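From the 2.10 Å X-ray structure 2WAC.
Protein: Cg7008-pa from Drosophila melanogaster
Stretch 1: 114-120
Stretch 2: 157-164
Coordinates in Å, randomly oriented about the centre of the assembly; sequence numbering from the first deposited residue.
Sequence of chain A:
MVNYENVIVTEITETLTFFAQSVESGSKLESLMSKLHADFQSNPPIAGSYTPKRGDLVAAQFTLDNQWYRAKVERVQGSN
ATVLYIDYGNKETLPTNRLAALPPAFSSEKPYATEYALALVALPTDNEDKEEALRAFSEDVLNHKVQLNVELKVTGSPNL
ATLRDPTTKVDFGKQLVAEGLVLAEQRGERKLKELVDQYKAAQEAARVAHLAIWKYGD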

ATOM      1  N   THR A 114       6.590   0.587  -0.349  1.00 24.57           N
ATOM      2  CA  THR A 114       6.640  -0.875  -0.343  1.00 24.28           C
ATOM      3  C   THR A 114       5.266  -1.436   0.007  1.00 24.05           C
ATOM      4  O   THR A 114       4.625  -0.969   0.949  1.00 23.87           O
ATOM      5  CB  THR A 114       7.692  -1.396   0.670  1.00 24.32           C
ATOM      6  OG1 THR A 114       8.949  -0.754   0.427  1.00 24.28           O
ATOM      7  CG2 THR A 114       7.870  -2.913   0.559  1.00 24.24           C
ATOM      8  N   GLU A 115       4.821  -2.434  -0.757  1.00 23.81           N
ATOM      9  CA  GLU A 115       3.535  -3.083  -0.506  1.00 23.44           C
ATOM     10  C   GLU A 115       3.630  -4.184   0.551  1.00 23.26           C
ATOM     11  O   GLU A 115       4.584  -4.963   0.568  1.00 23.09           O
ATOM     12  CB  GLU A 115       2.947  -3.649  -1.802  1.00 23.47           C
ATOM     13  CG  GLU A 115       1.474  -4.033  -1.692  1.00 23.28           C
ATOM     14  CD  GLU A 115       0.868  -4.497  -3.006  1.00 23.31           C
ATOM     15  OE1 GLU A 115       1.612  -4.677  -3.998  1.00 23.11           O
ATOM     16  OE2 GLU A 115      -0.365  -4.687  -3.040  1.00 22.83           O
ATOM     17  N   TYR A 116       2.625  -4.232   1.425  1.00 22.98           N
ATOM     18  CA  TYR A 116       2.506  -5.267   2.451  1.00 22.76           C
ATOM     19  C   TYR A 116       1.084  -5.797   2.497  1.00 22.63           C
ATOM     20  O   TYR A 116       0.149  -5.104   2.100  1.00 22.49           O
ATOM     21  CB  TYR A 116       2.852  -4.707   3.834  1.00 22.69           C
ATOM     22  CG  TYR A 116       4.233  -4.120   3.946  1.00 22.73           C
ATOM     23  CD1 TYR A 116       5.326  -4.922   4.276  1.00 21.97           C
ATOM     24  CD2 TYR A 116       4.453  -2.758   3.727  1.00 22.34           C
ATOM     25  CE1 TYR A 116       6.601  -4.387   4.381  1.00 21.99           C
ATOM     26  CE2 TYR A 116       5.729  -2.212   3.827  1.00 22.28           C
ATOM     27  CZ  TYR A 116       6.796  -3.033   4.159  1.00 22.10           C
ATOM     28  OH  TYR A 116       8.063  -2.507   4.265  1.00 22.84           O
ATOM     29  N   ALA A 117       0.924  -7.020   2.994  1.00 22.41           N
ATOM     30  CA  ALA A 117      -0.394  -7.549   3.324  1.00 22.37           C
ATOM     31  C   ALA A 117      -0.650  -7.305   4.807  1.00 22.34           C
ATOM     32  O   ALA A 117       0.228  -7.564   5.635  1.00 22.31           O
ATOM     33  CB  ALA A 117      -0.465  -9.035   3.007  1.00 22.31           C
ATOM     34  N   LEU A 118      -1.835  -6.796   5.146  1.00 22.47           N
ATOM     35  CA  LEU A 118      -2.207  -6.628   6.553  1.00 22.65           C
ATOM     36  C   LEU A 118      -2.339  -8.011   7.181  1.00 22.81           C
ATOM     37  O   LEU A 118      -3.176  -8.817   6.766  1.00 22.78           O
ATOM     38  CB  LEU A 118      -3.499  -5.815   6.707  1.00 22.74           C
ATOM     39  CG  LEU A 118      -3.886  -5.335   8.115  1.00 22.69           C
ATOM     40  CD1 LEU A 118      -2.869  -4.348   8.685  1.00 22.52           C
ATOM     41  CD2 LEU A 118      -5.277  -4.717   8.105  1.00 22.73           C
ATOM     42  N   ALA A 119      -1.492  -8.278   8.171  1.00 23.00           N
ATOM     43  CA  ALA A 119      -1.309  -9.626   8.712  1.00 23.28           C
ATOM     44  C   ALA A 119      -2.581 -10.247   9.285  1.00 23.48           C
ATOM     45  O   ALA A 119      -3.249  -9.646  10.129  1.00 23.36           O
ATOM     46  CB  ALA A 119      -0.194  -9.637   9.752  1.00 23.12           C
ATOM     47  N   LEU A 120      -2.904 -11.443   8.791  1.00 23.86           N
ATOM     48  CA  LEU A 120      -3.956 -12.313   9.346  1.00 24.42           C
ATOM     49  C   LEU A 120      -5.393 -11.779   9.257  1.00 24.82           C
ATOM     50  O   LEU A 120      -6.279 -12.249   9.974  1.00 24.99           O
ATOM     51  CB  LEU A 120      -3.628 -12.721  10.794  1.00 24.37           C
ATOM     52  CG  LEU A 120      -2.247 -13.280  11.159  1.00 24.47           C
ATOM     53  CD1 LEU A 120      -2.184 -13.530  12.655  1.00 24.35           C
ATOM     54  CD2 LEU A 120      -1.919 -14.560  10.394  1.00 24.37           C
TER
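Stretch 2 157-164: SPNLATLR

Parallel β-strands are held by staggered amide hydrogen bonds, in which one residue bonds through its N and O to the two residues that flank its partner. The pairing of residues 157-164 with residues 114-120 is a compact example. At its apolar centre, Ala117 and Leu160 project to the same side of the sheet, their CA atoms 4.8 Å apart, with CB of Ala117 4.3 Å from CD1 of Leu160. Ala119, just past the end of the first strand, turns its CB toward the partner and rests 4.3 Å from CB of Leu160 and 3.9 Å from CG2 of Thr162. On the face that carries Tyr116, the CD1 atom of its ring lies 3.9 Å from CB of Ala161. Leu118 starts away from the second stretch, but its t, p side chain brings CD1 back to 4.5 Å from CG of Leu163.

Between these contacts runs the backbone ladder. Residues 114-118 and the second stretch through Arg164 are extended, and they pair in parallel register although their overall axes cross at -72°, so close pairing is confined to a short length. The N atom of Ala117 donates to O of Asn159 at 2.9 Å; O of Ala117 accepts from N of Ala161, also at 2.9 Å; and N of Ala119 reaches O of Ala161 at 2.9 Å. Ala117 thus uses both its amide and its carbonyl, embracing Leu160, whose CA makes a CA-H...O contact of 3.5 Å with O of Ala117.

Toward the polar edge the direct ladder gives way. CB of Pro158 packs 3.6 Å from O of Glu115, while its CG approaches CD of the Glu115 side chain at 3.7 Å. Here O of Glu115 and N of Asn159 stand 4.3 Å apart, and a water beside the gap bridges them, donating to O of Glu115 (2.7 Å from the water O) and accepting from N of Asn159 (3.0 Å from the water O).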

ATOM      1  N   SER A 157       5.300 -12.194  -3.421  1.00 25.14           N
ATOM      2  CA  SER A 157       4.165 -11.318  -3.121  1.00 25.20           C
ATOM      3  C   SER A 157       4.429 -10.495  -1.850  1.00 24.98           C
ATOM      4  O   SER A 157       5.416 -10.747  -1.157  1.00 25.08           O
ATOM      5  CB  SER A 157       2.863 -12.127  -3.023  1.00 25.19           C
ATOM      6  OG  SER A 157       2.931 -13.099  -2.005  1.00 25.70           O
ATOM      7  N   PRO A 158       3.569  -9.496  -1.552  1.00 24.75           N
ATOM      8  CA  PRO A 158       3.777  -8.644  -0.372  1.00 24.48           C
ATOM      9  C   PRO A 158       3.905  -9.410   0.950  1.00 24.23           C
ATOM     10  O   PRO A 158       3.125 -10.327   1.217  1.00 24.29           O
ATOM     11  CB  PRO A 158       2.525  -7.760  -0.356  1.00 24.43           C
ATOM     12  CG  PRO A 158       2.085  -7.715  -1.768  1.00 24.72           C
ATOM     13  CD  PRO A 158       2.377  -9.076  -2.315  1.00 24.75           C
ATOM     14  N   ASN A 159       4.895  -9.035   1.758  1.00 23.92           N
ATOM     15  CA  ASN A 159       5.109  -9.644   3.073  1.00 23.61           C
ATOM     16  C   ASN A 159       3.992  -9.287   4.054  1.00 23.39           C
ATOM     17  O   ASN A 159       3.378  -8.224   3.941  1.00 23.43           O
ATOM     18  CB  ASN A 159       6.470  -9.224   3.648  1.00 23.55           C
ATOM     19  CG  ASN A 159       7.645  -9.707   2.804  1.00 23.40           C
ATOM     20  OD1 ASN A 159       7.533 -10.673   2.049  1.00 22.58           O
ATOM     21  ND2 ASN A 159       8.783  -9.037   2.942  1.00 23.34           N
ATOM     22  N   LEU A 160       3.726 -10.184   5.002  1.00 23.14           N
ATOM     23  CA  LEU A 160       2.734  -9.943   6.056  1.00 22.97           C
ATOM     24  C   LEU A 160       3.278  -8.962   7.091  1.00 22.86           C
ATOM     25  O   LEU A 160       4.389  -9.139   7.594  1.00 22.91           O
ATOM     26  CB  LEU A 160       2.334 -11.260   6.739  1.00 23.02           C
ATOM     27  CG  LEU A 160       1.169 -12.102   6.200  1.00 23.07           C
ATOM     28  CD1 LEU A 160       1.338 -12.490   4.733  1.00 23.02           C
ATOM     29  CD2 LEU A 160       0.980 -13.348   7.061  1.00 22.91           C
ATOM     30  N   ALA A 161       2.494  -7.931   7.403  1.00 22.69           N
ATOM     31  CA  ALA A 161       2.911  -6.908   8.357  1.00 22.55           C
ATOM     32  C   ALA A 161       1.781  -6.469   9.284  1.00 22.53           C
ATOM     33  O   ALA A 161       0.628  -6.365   8.863  1.00 22.38           O
ATOM     34  CB  ALA A 161       3.490  -5.700   7.621  1.00 22.46           C
ATOM     35  N   THR A 162       2.119  -6.220  10.546  1.00 22.53           N
ATOM     36  CA  THR A 162       1.192  -5.553  11.458  1.00 22.71           C
ATOM     37  C   THR A 162       1.479  -4.055  11.481  1.00 22.90           C
ATOM     38  O   THR A 162       2.596  -3.621  11.191  1.00 22.98           O
ATOM     39  CB  THR A 162       1.256  -6.112  12.903  1.00 22.67           C
ATOM     40  OG1 THR A 162       2.609  -6.090  13.377  1.00 22.49           O
ATOM     41  CG2 THR A 162       0.707  -7.536  12.961  1.00 22.51           C
ATOM     42  N   LEU A 163       0.453  -3.277  11.818  1.00 23.14           N
ATOM     43  CA  LEU A 163       0.583  -1.835  11.991  1.00 23.40           C
ATOM     44  C   LEU A 163       0.103  -1.446  13.380  1.00 23.55           C
ATOM     45  O   LEU A 163      -0.932  -1.925  13.846  1.00 23.50           O
ATOM     46  CB  LEU A 163      -0.208  -1.072  10.921  1.00 23.33           C
ATOM     47  CG  LEU A 163       0.213  -1.221   9.455  1.00 23.69           C
ATOM     48  CD1 LEU A 163      -0.722  -0.416   8.562  1.00 23.56           C
ATOM     49  CD2 LEU A 163       1.665  -0.801   9.232  1.00 24.08           C
ATOM     50  N   ARG A 164       0.860  -0.567  14.029  1.00 23.83           N
ATOM     51  CA  ARG A 164       0.630  -0.210  15.422  1.00 24.30           C
ATOM     52  C   ARG A 164       0.605   1.308  15.590  1.00 24.34           C
ATOM     53  O   ARG A 164       1.386   2.015  14.949  1.00 24.22           O
ATOM     54  CB  ARG A 164       1.747  -0.812  16.280  1.00 24.37           C
ATOM     55  CG  ARG A 164       1.495  -0.797  17.769  1.00 25.43           C
ATOM     56  CD  ARG A 164       2.539  -1.612  18.526  1.00 26.47           C
ATOM     57  NE  ARG A 164       3.735  -0.838  18.856  1.00 27.52           N
ATOM     58  CZ  ARG A 164       4.617  -1.183  19.793  1.00 28.10           C
ATOM     59  NH1 ARG A 164       4.444  -2.292  20.502  1.00 28.28           N
ATOM     60  NH2 ARG A 164       5.674  -0.414  20.027  1.00 28.16           N
TER
HETATM   61  O   HOH W   1       6.575  -6.565   1.291  1.00 17.15           O